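Local structure of anaerobically-induced outer membrane porin OprE (Pseudomonas aeruginosa, 4FRX) at residues 343-348 with 361-366; 327-332 with 381-386; 242-247 with 283-288. The protein probably acts as a porin, a beta-barrel that lets small solutes cross the outer membrane. One frame throughout, in Å; residues are numbered along the deposited sequence.

Contact 1. Residues 343-348 with 361-366. With C8E ((hydroxyethyloxy)tri(ethyloxy)octane), chain E.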
loop_
_atom_site.group_PDB
_atom_site.type_symbol
_atom_site.label_atom_id
_atom_site.label_comp_id
_atom_site.label_asym_id
_atom_site.label_seq_id
_atom_site.Cartn_x
_atom_site.Cartn_y
_atom_site.Cartn_z
ATOM N N GLN A 343 4.111 -11.698 -15.304
ATOM C CA GLN A 343 5.303 -11.137 -14.695
ATOM C C GLN A 343 6.301 -12.222 -14.354
ATOM O O GLN A 343 5.931 -13.370 -14.100
ATOM C CB GLN A 343 4.948 -10.346 -13.437
ATOM C CG GLN A 343 4.387 -11.212 -12.307
ATOM C CD GLN A 343 4.103 -10.404 -11.066
ATOM O OE1 GLN A 343 4.893 -10.387 -10.123
ATOM N NE2 GLN A 343 2.970 -9.725 -11.061
ATOM N N VAL A 344 7.569 -11.844 -14.369
ATOM C CA VAL A 344 8.633 -12.713 -13.901
ATOM C C VAL A 344 9.476 -11.961 -12.893
ATOM O O VAL A 344 9.694 -10.752 -13.025
ATOM C CB VAL A 344 9.501 -13.247 -15.065
ATOM C CG1 VAL A 344 8.653 -14.117 -15.974
ATOM C CG2 VAL A 344 10.120 -12.107 -15.848
ATOM N N ARG A 345 9.924 -12.676 -11.868
ATOM C CA ARG A 345 10.703 -12.072 -10.799
ATOM C C ARG A 345 11.998 -12.835 -10.593
ATOM O O ARG A 345 12.020 -14.054 -10.704
ATOM C CB ARG A 345 9.921 -12.123 -9.490
ATOM C CG ARG A 345 8.607 -11.383 -9.513
ATOM C CD ARG A 345 7.979 -11.382 -8.125
ATOM N NE ARG A 345 6.704 -10.686 -8.163
ATOM C CZ ARG A 345 6.058 -10.245 -7.093
ATOM N NH1 ARG A 345 6.580 -10.419 -5.880
ATOM N NH2 ARG A 345 4.899 -9.616 -7.243
ATOM N N TYR A 346 13.070 -12.111 -10.300
ATOM C CA TYR A 346 14.311 -12.736 -9.857
ATOM C C TYR A 346 14.902 -11.973 -8.676
ATOM O O TYR A 346 14.932 -10.737 -8.663
ATOM C CB TYR A 346 15.363 -12.831 -10.961
ATOM C CG TYR A 346 16.661 -13.393 -10.425
ATOM C CD1 TYR A 346 16.769 -14.736 -10.097
ATOM C CD2 TYR A 346 17.762 -12.570 -10.197
ATOM C CE1 TYR A 346 17.942 -15.260 -9.577
ATOM C CE2 TYR A 346 18.945 -13.084 -9.680
ATOM C CZ TYR A 346 19.028 -14.432 -9.377
ATOM O OH TYR A 346 20.197 -14.955 -8.862
ATOM N N GLY A 347 15.396 -12.720 -7.698
ATOM C CA GLY A 347 16.092 -12.123 -6.572
ATOM C C GLY A 347 17.301 -12.923 -6.135
ATOM O O GLY A 347 17.377 -14.127 -6.367
ATOM N N TYR A 348 18.261 -12.244 -5.518
ATOM C CA TYR A 348 19.410 -12.927 -4.930
ATOM C C TYR A 348 19.778 -12.294 -3.605
ATOM O O TYR A 348 19.928 -11.073 -3.514
ATOM C CB TYR A 348 20.624 -12.907 -5.857
ATOM C CG TYR A 348 21.729 -13.829 -5.365
ATOM C CD1 TYR A 348 21.551 -15.208 -5.382
ATOM C CD2 TYR A 348 22.923 -13.328 -4.865
ATOM C CE1 TYR A 348 22.528 -16.065 -4.937
ATOM C CE2 TYR A 348 23.924 -14.188 -4.411
ATOM C CZ TYR A 348 23.710 -15.561 -4.456
ATOM O OH TYR A 348 24.664 -16.450 -4.018
ATOM N N ASN A 361 16.828 -7.445 -6.323
ATOM C CA ASN A 361 15.582 -7.965 -6.863
ATOM C C ASN A 361 15.201 -7.286 -8.172
ATOM O O ASN A 361 15.492 -6.103 -8.379
ATOM C CB ASN A 361 14.451 -7.819 -5.843
ATOM C CG ASN A 361 14.669 -8.680 -4.621
ATOM O OD1 ASN A 361 15.266 -8.245 -3.633
ATOM N ND2 ASN A 361 14.194 -9.914 -4.683
ATOM N N THR A 362 14.564 -8.037 -9.062
ATOM C CA THR A 362 14.025 -7.425 -10.267
ATOM C C THR A 362 12.711 -8.074 -10.679
ATOM O O THR A 362 12.454 -9.233 -10.383
ATOM C CB THR A 362 15.027 -7.448 -11.423
ATOM O OG1 THR A 362 14.506 -6.684 -12.519
ATOM C CG2 THR A 362 15.306 -8.891 -11.876
ATOM N N ILE A 363 11.867 -7.305 -11.358
ATOM C CA ILE A 363 10.598 -7.834 -11.818
ATOM C C ILE A 363 10.299 -7.191 -13.158
ATOM O O ILE A 363 10.598 -6.011 -13.395
ATOM C CB ILE A 363 9.464 -7.544 -10.817
ATOM C CG1 ILE A 363 8.105 -7.995 -11.386
ATOM C CG2 ILE A 363 9.439 -6.052 -10.460
ATOM C CD1 ILE A 363 6.980 -7.957 -10.375
ATOM N N TYR A 364 9.769 -7.986 -14.065
ATOM C CA TYR A 364 9.345 -7.447 -15.339
ATOM C C TYR A 364 7.875 -7.772 -15.454
ATOM O O TYR A 364 7.478 -8.903 -15.170
ATOM C CB TYR A 364 10.126 -8.108 -16.475
ATOM C CG TYR A 364 9.642 -7.649 -17.827
ATOM C CD1 TYR A 364 10.098 -6.458 -18.380
ATOM C CD2 TYR A 364 8.701 -8.391 -18.537
ATOM C CE1 TYR A 364 9.644 -6.028 -19.610
ATOM C CE2 TYR A 364 8.238 -7.964 -19.760
ATOM C CZ TYR A 364 8.710 -6.789 -20.292
ATOM O OH TYR A 364 8.246 -6.374 -21.518
ATOM N N LEU A 365 7.062 -6.793 -15.856
ATOM C CA LEU A 365 5.627 -7.018 -16.036
ATOM C C LEU A 365 5.160 -6.557 -17.415
ATOM O O LEU A 365 5.622 -5.540 -17.935
ATOM C CB LEU A 365 4.802 -6.292 -14.960
ATOM C CG LEU A 365 5.172 -6.453 -13.492
ATOM C CD1 LEU A 365 6.188 -5.374 -13.109
ATOM C CD2 LEU A 365 3.946 -6.382 -12.593
ATOM N N SER A 366 4.224 -7.294 -17.995
ATOM C CA SER A 366 3.722 -6.960 -19.320
ATOM C C SER A 366 2.208 -7.107 -19.316
ATOM O O SER A 366 1.694 -8.204 -19.078
ATOM C CB SER A 366 4.352 -7.886 -20.364
ATOM O OG SER A 366 3.930 -7.540 -21.669
HETATM C C1 C8E E . 25.139 -15.110 -9.171
HETATM C C2 C8E E . 24.012 -14.339 -8.494
HETATM C C3 C8E E . 24.207 -12.832 -8.649
HETATM C C4 C8E E . 22.876 -12.141 -8.913
HETATM C C5 C8E E . 23.033 -11.012 -9.919
HETATM C C6 C8E E . 22.988 -9.667 -9.201
HETATM C C7 C8E E . 23.406 -8.520 -10.116
HETATM C C8 C8E E . 22.850 -7.210 -9.585
HETATM O O9 C8E E . 23.824 -6.197 -9.660
HETATM C C10 C8E E . 23.578 -5.301 -10.716
HETATM C C11 C8E E . 23.972 -3.895 -10.277
#
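Ile-363 packs against Gln-343 and Arg-345 on one face of an antiparallel hairpin in the wall of an OprD-family beta-barrel, where strands 340-349 and 358-370 run side by side; the axes of segments 343-348 and 361-366 approach to 4.7 Å. The side chain of Arg-345 can be followed outward. CB sits near the carbonyl oxygen of Thr-362; CG reaches both CG1 and CD1 of Ile-363; Arg-345 NE comes to 3.5 Å from Ile-363 CD1, and CZ and NH2 lie a little farther from the same methyl. The chain is extended from CG to NE, which keeps it alongside Ile-363. At the tip, Arg-345 NE and NH2 both donate to Gln-343 OE1, at 2.7 Å and 3.0 Å, so one amide oxygen takes two N-H groups in the guanidinium plane. Gln-343 NE2 in turn is hydrogen-bonded to Ile-326 O in the loop, which fixes the flip of the amide, while Gln-343 CB rests against Leu-365 CG.

Val-344 pairs with Tyr-364 and Tyr-346 with Thr-362, each through two backbone hydrogen bonds. Their side chains occupy the other face, where Val-344 CG2 meets Tyr-364 CB. Tyr-346 OH bonds to His-295 ND1, and Thr-362 OG1 to Asp-383 O. Farther along, C4 of a detergent molecule, C8E, lies at the edge of the Tyr-346 ring, and C8E C2 stands 3.8 Å above the centre of the Tyr-348 ring.

Contact 2. Residues 327-332 with 381-386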
loop_
_atom_site.group_PDB
_atom_site.type_symbol
_atom_site.label_atom_id
_atom_site.label_comp_id
_atom_site.label_asym_id
_atom_site.label_seq_id
_atom_site.Cartn_x
_atom_site.Cartn_y
_atom_site.Cartn_z
ATOM N N THR A 327 0.717 -6.899 -9.062
ATOM C CA THR A 327 1.218 -5.980 -10.074
ATOM C C THR A 327 1.397 -4.548 -9.550
ATOM O O THR A 327 1.692 -3.642 -10.321
ATOM C CB THR A 327 0.276 -5.940 -11.289
ATOM O OG1 THR A 327 -1.031 -5.508 -10.870
ATOM C CG2 THR A 327 0.178 -7.319 -11.948
ATOM N N ASP A 328 1.229 -4.333 -8.247
ATOM C CA ASP A 328 1.443 -2.996 -7.697
ATOM C C ASP A 328 2.941 -2.835 -7.515
ATOM O O ASP A 328 3.514 -3.374 -6.579
ATOM C CB ASP A 328 0.702 -2.790 -6.370
ATOM C CG ASP A 328 0.795 -1.343 -5.855
ATOM O OD1 ASP A 328 1.916 -0.825 -5.674
ATOM O OD2 ASP A 328 -0.261 -0.719 -5.618
ATOM N N VAL A 329 3.560 -2.086 -8.423
ATOM C CA VAL A 329 5.014 -1.982 -8.503
ATOM C C VAL A 329 5.445 -0.514 -8.407
ATOM O O VAL A 329 4.696 0.317 -7.901
ATOM C CB VAL A 329 5.566 -2.679 -9.772
ATOM C CG1 VAL A 329 5.333 -4.191 -9.678
ATOM C CG2 VAL A 329 4.871 -2.151 -11.026
ATOM N N GLN A 330 6.650 -0.193 -8.862
ATOM C CA GLN A 330 7.227 1.103 -8.513
ATOM C C GLN A 330 6.495 2.256 -9.181
ATOM O O GLN A 330 6.250 3.290 -8.559
ATOM C CB GLN A 330 8.735 1.146 -8.823
ATOM C CG GLN A 330 9.386 2.462 -8.445
ATOM C CD GLN A 330 10.882 2.484 -8.702
ATOM O OE1 GLN A 330 11.519 1.434 -8.819
ATOM N NE2 GLN A 330 11.454 3.692 -8.788
ATOM N N ILE A 331 6.143 2.083 -10.449
ATOM C CA ILE A 331 5.440 3.142 -11.166
ATOM C C ILE A 331 3.987 2.748 -11.399
ATOM O O ILE A 331 3.078 3.411 -10.893
ATOM C CB ILE A 331 6.127 3.497 -12.498
ATOM C CG1 ILE A 331 7.521 4.085 -12.236
ATOM C CG2 ILE A 331 5.265 4.465 -13.313
ATOM C CD1 ILE A 331 8.320 4.401 -13.520
ATOM N N GLY A 332 3.771 1.662 -12.136
ATOM C CA GLY A 332 2.421 1.271 -12.523
ATOM C C GLY A 332 1.760 0.337 -11.526
ATOM O O GLY A 332 2.404 -0.123 -10.576
ATOM N N GLU A 381 6.567 -2.785 -17.514
ATOM C CA GLU A 381 7.442 -2.147 -16.545
ATOM C C GLU A 381 8.568 -3.094 -16.130
ATOM O O GLU A 381 8.364 -4.302 -15.984
ATOM C CB GLU A 381 6.650 -1.665 -15.304
ATOM C CG GLU A 381 7.547 -0.989 -14.226
ATOM C CD GLU A 381 6.775 -0.152 -13.195
ATOM O OE1 GLU A 381 5.643 0.290 -13.474
ATOM O OE2 GLU A 381 7.310 0.072 -12.092
ATOM N N ARG A 382 9.762 -2.546 -15.957
ATOM C CA ARG A 382 10.861 -3.311 -15.383
ATOM C C ARG A 382 11.380 -2.550 -14.172
ATOM O O ARG A 382 11.766 -1.376 -14.294
ATOM C CB ARG A 382 11.993 -3.496 -16.415
ATOM C CG ARG A 382 13.225 -4.242 -15.879
ATOM C CD ARG A 382 14.252 -4.506 -17.003
ATOM N NE ARG A 382 13.661 -5.177 -18.152
ATOM C CZ ARG A 382 13.425 -4.520 -19.286
ATOM N NH1 ARG A 382 13.739 -3.221 -19.364
ATOM N NH2 ARG A 382 12.884 -5.111 -20.346
ATOM N N ASP A 383 11.364 -3.202 -13.010
ATOM C CA ASP A 383 11.880 -2.601 -11.781
ATOM C C ASP A 383 13.110 -3.357 -11.320
ATOM O O ASP A 383 13.221 -4.551 -11.544
ATOM C CB ASP A 383 10.873 -2.691 -10.623
ATOM C CG ASP A 383 9.647 -1.845 -10.828
ATOM O OD1 ASP A 383 9.590 -1.112 -11.823
ATOM O OD2 ASP A 383 8.736 -1.918 -9.975
ATOM N N ILE A 384 14.016 -2.650 -10.660
ATOM C CA ILE A 384 15.084 -3.287 -9.898
ATOM C C ILE A 384 15.162 -2.623 -8.533
ATOM O O ILE A 384 14.833 -1.437 -8.370
ATOM C CB ILE A 384 16.464 -3.203 -10.607
ATOM C CG1 ILE A 384 16.902 -1.749 -10.796
ATOM C CG2 ILE A 384 16.435 -3.927 -11.956
ATOM C CD1 ILE A 384 17.819 -1.233 -9.702
ATOM N N SER A 385 15.593 -3.390 -7.549
ATOM C CA SER A 385 15.867 -2.843 -6.243
ATOM C C SER A 385 17.148 -3.482 -5.763
ATOM O O SER A 385 17.252 -4.704 -5.688
ATOM C CB SER A 385 14.714 -3.131 -5.276
ATOM O OG SER A 385 14.944 -2.502 -4.018
ATOM N N LEU A 386 18.138 -2.639 -5.490
ATOM C CA LEU A 386 19.398 -3.061 -4.903
ATOM C C LEU A 386 19.463 -2.437 -3.517
ATOM O O LEU A 386 19.328 -1.225 -3.378
ATOM C CB LEU A 386 20.561 -2.547 -5.756
ATOM C CG LEU A 386 21.976 -2.873 -5.274
ATOM C CD1 LEU A 386 22.227 -4.376 -5.318
ATOM C CD2 LEU A 386 23.001 -2.132 -6.123
HETATM O O HOH W 1 11.995 -0.965 -7.609
#
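Glu-381 and Asp-383, two acids on strand 377-389, receive three consecutive backbone N-H groups from the loop at 330-332. These hydrogen bonds make up the polar core of the contact. Gln-330 N donates to Asp-383 OD2 at 2.9 Å, on the syn side but 19° out of the carboxylate plane. Ile-331 N goes to Glu-381 OE2 at 2.8 Å, and Gly-332 N to Glu-381 OE1 at 2.7 Å; both use syn lone pairs, so the two carboxylate oxygens are each held by a successive amide and the group cannot easily rotate. The reach comes from Glu-381 itself: CG is anti to the backbone N (chi1 179°) and the chain runs on extended. Within the loop, Val-329 N bonds to Gly-332 O. The acids also meet each other, with Glu-381 OE2 only 2.6 Å from Asp-383 OD1; two oxygens this close probably mean that one acid is protonated.

Within the two segments, aliphatic groups of the loop pack round the acids. Val-329 meets Glu-381 tip to tip, CG2 touching CD and OE2, while its CB lies 3.3 Å from Asp-383 OD2. Ile-331 CB sits against both Glu-381 oxygens, and Gln-330 CB against the Asp-383 carboxylate.

One water extends the contact toward the next residue of the strand, donating to Gln-330 OE1 at 2.7 Å and to Ile-384 O. The other end of that amide, NE2, is hydrogen-bonded to Glu-425 on strand 423-434.

The whole is a loop from between strands 295-305 and 340-349 pinned by acidic side chains to the barrel wall, consistent with the porin pattern in which loops folded into the lumen narrow the channel.

Contact 3. Residues 242-247 with 283-288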
loop_
_atom_site.group_PDB
_atom_site.type_symbol
_atom_site.label_atom_id
_atom_site.label_comp_id
_atom_site.label_asym_id
_atom_site.label_seq_id
_atom_site.Cartn_x
_atom_site.Cartn_y
_atom_site.Cartn_z
ATOM N N ASP A 242 0.841 -18.073 -4.212
ATOM C CA ASP A 242 0.134 -16.904 -3.715
ATOM C C ASP A 242 -1.049 -16.710 -4.646
ATOM O O ASP A 242 -0.863 -16.366 -5.809
ATOM C CB ASP A 242 1.104 -15.716 -3.740
ATOM C CG ASP A 242 0.463 -14.384 -3.357
ATOM O OD1 ASP A 242 -0.730 -14.147 -3.638
ATOM O OD2 ASP A 242 1.190 -13.544 -2.787
ATOM N N LEU A 243 -2.258 -16.949 -4.133
ATOM C CA LEU A 243 -3.487 -16.835 -4.936
ATOM C C LEU A 243 -4.390 -15.754 -4.369
ATOM O O LEU A 243 -4.527 -15.619 -3.150
ATOM C CB LEU A 243 -4.252 -18.158 -4.973
ATOM C CG LEU A 243 -3.471 -19.415 -5.325
ATOM C CD1 LEU A 243 -4.415 -20.617 -5.384
ATOM C CD2 LEU A 243 -2.764 -19.226 -6.658
ATOM N N ARG A 244 -4.993 -14.977 -5.258
ATOM C CA ARG A 244 -5.842 -13.861 -4.856
ATOM C C ARG A 244 -7.033 -13.758 -5.800
ATOM O O ARG A 244 -6.908 -13.988 -7.006
ATOM C CB ARG A 244 -5.067 -12.539 -4.869
ATOM C CG ARG A 244 -3.755 -12.564 -4.106
ATOM C CD ARG A 244 -3.070 -11.210 -4.099
ATOM N NE ARG A 244 -1.729 -11.307 -3.527
ATOM C CZ ARG A 244 -0.906 -10.276 -3.371
ATOM N NH1 ARG A 244 -1.289 -9.066 -3.750
ATOM N NH2 ARG A 244 0.301 -10.462 -2.851
ATOM N N ALA A 245 -8.181 -13.423 -5.229
ATOM C CA ALA A 245 -9.417 -13.265 -5.969
ATOM C C ALA A 245 -10.148 -12.089 -5.334
ATOM O O ALA A 245 -10.375 -12.105 -4.130
ATOM C CB ALA A 245 -10.250 -14.522 -5.833
ATOM N N PHE A 246 -10.490 -11.074 -6.125
ATOM C CA PHE A 246 -11.261 -9.922 -5.642
ATOM C C PHE A 246 -12.552 -9.816 -6.444
ATOM O O PHE A 246 -12.529 -9.935 -7.663
ATOM C CB PHE A 246 -10.518 -8.604 -5.890
ATOM C CG PHE A 246 -9.374 -8.311 -4.948
ATOM C CD1 PHE A 246 -9.589 -7.604 -3.767
ATOM C CD2 PHE A 246 -8.073 -8.627 -5.299
ATOM C CE1 PHE A 246 -8.526 -7.274 -2.923
ATOM C CE2 PHE A 246 -7.008 -8.303 -4.461
ATOM C CZ PHE A 246 -7.241 -7.614 -3.272
ATOM N N ASP A 247 -13.679 -9.565 -5.789
ATOM C CA ASP A 247 -14.879 -9.194 -6.535
ATOM C C ASP A 247 -15.272 -7.803 -6.059
ATOM O O ASP A 247 -15.526 -7.607 -4.876
ATOM C CB ASP A 247 -16.026 -10.147 -6.249
ATOM C CG ASP A 247 -17.276 -9.788 -7.024
ATOM O OD1 ASP A 247 -17.339 -10.132 -8.213
ATOM O OD2 ASP A 247 -18.176 -9.136 -6.453
ATOM N N ALA A 283 -10.894 -9.529 -10.204
ATOM C CA ALA A 283 -9.446 -9.676 -10.371
ATOM C C ALA A 283 -9.045 -11.055 -9.842
ATOM O O ALA A 283 -9.538 -11.474 -8.810
ATOM C CB ALA A 283 -8.740 -8.618 -9.580
ATOM N N PHE A 284 -8.182 -11.769 -10.547
ATOM C CA PHE A 284 -7.707 -13.076 -10.092
ATOM C C PHE A 284 -6.217 -13.172 -10.380
ATOM O O PHE A 284 -5.782 -12.800 -11.456
ATOM C CB PHE A 284 -8.433 -14.217 -10.819
ATOM C CG PHE A 284 -7.884 -15.585 -10.491
ATOM C CD1 PHE A 284 -8.218 -16.213 -9.298
ATOM C CD2 PHE A 284 -7.025 -16.235 -11.365
ATOM C CE1 PHE A 284 -7.711 -17.466 -8.985
ATOM C CE2 PHE A 284 -6.513 -17.488 -11.056
ATOM C CZ PHE A 284 -6.860 -18.102 -9.865
ATOM N N SER A 285 -5.434 -13.666 -9.431
ATOM C CA SER A 285 -4.012 -13.807 -9.704
ATOM C C SER A 285 -3.403 -15.028 -9.036
ATOM O O SER A 285 -3.902 -15.502 -8.017
ATOM C CB SER A 285 -3.253 -12.563 -9.277
ATOM O OG SER A 285 -3.251 -12.458 -7.868
ATOM N N GLY A 286 -2.333 -15.531 -9.648
ATOM C CA GLY A 286 -1.535 -16.623 -9.111
ATOM C C GLY A 286 -0.080 -16.224 -9.277
ATOM O O GLY A 286 0.333 -15.828 -10.367
ATOM N N LEU A 287 0.690 -16.272 -8.192
ATOM C CA LEU A 287 2.111 -15.970 -8.264
ATOM C C LEU A 287 2.862 -17.112 -7.593
ATOM O O LEU A 287 2.518 -17.506 -6.489
ATOM C CB LEU A 287 2.416 -14.647 -7.544
ATOM C CG LEU A 287 3.888 -14.252 -7.403
ATOM C CD1 LEU A 287 4.497 -13.910 -8.778
ATOM C CD2 LEU A 287 4.057 -13.098 -6.415
ATOM N N PHE A 288 3.885 -17.631 -8.263
ATOM C CA PHE A 288 4.628 -18.764 -7.754
ATOM C C PHE A 288 6.078 -18.357 -7.679
ATOM O O PHE A 288 6.630 -17.837 -8.644
ATOM C CB PHE A 288 4.476 -19.976 -8.681
ATOM C CG PHE A 288 3.055 -20.364 -8.928
ATOM C CD1 PHE A 288 2.338 -19.786 -9.962
ATOM C CD2 PHE A 288 2.426 -21.288 -8.115
ATOM C CE1 PHE A 288 1.017 -20.129 -10.193
ATOM C CE2 PHE A 288 1.100 -21.642 -8.340
ATOM C CZ PHE A 288 0.392 -21.053 -9.378
HETATM O O HOH W 2 -1.442 -13.892 -6.375
#
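The Phe-246 ring, on the sheet face of Arg-244 and Ser-285, has Ala-283 CB in an oblique position, and Phe-310 meets it edge-to-face. In one of two conformers, the Phe-284 ring has Ala-245 CB at its edge, near the ring plane. Strands 237-250 and 280-292 are antiparallel neighbours in the beta-barrel; the axes of segments 242-247 and 283-288 lie 4.7 Å apart at 179°. Six backbone hydrogen bonds join them, two for each of the pairs Asp-242 with Leu-287, Arg-244 with Ser-285 and Phe-246 with Ala-283.

The guanidinium of Arg-244 takes hold of Asp-242 side-on in a salt bridge along its own strand: NE bonds to OD1 at 3.0 Å on the syn lone pair, and NH2 to OD2 at 3.2 Å. Extension of the arginine from CG to NE carries it there, and Tyr-324 adds a cation-pi contact. On the opposite face of the sheet, Leu-243 CD2 lies 3.8 Å from Gly-286 CA, and a detergent molecule touches this leucine. Ser-285 OG packs 3.5 Å from Arg-244 CB, and a water that donates to Asp-242 O at 2.6 Å also hydrogen-bonds to Ser-285 OG.

How the contacts relate
Contact 3 closes first along the chain; the segments of contact 1 then fall between those of contact 2. Contacts 1 and 2 have centres 8 Å apart and touch directly, because strands 358-370 and 377-389 are neighbours in the barrel wall: Leu-365 N lies 2.8 Å from Glu-381 O in a probable hydrogen bond. Contact 3 is farther round the wall, its centre 17 Å from that of contact 1 and 19 Å from that of contact 2. Leu-287 still packs on Arg-345 and Gln-343. Loop residue Ile-326, just before 327-332, meets side chains of both contact 1 and contact 3, so the loop before strand 340-349, probably folded into the barrel, touches all three regions of the wall.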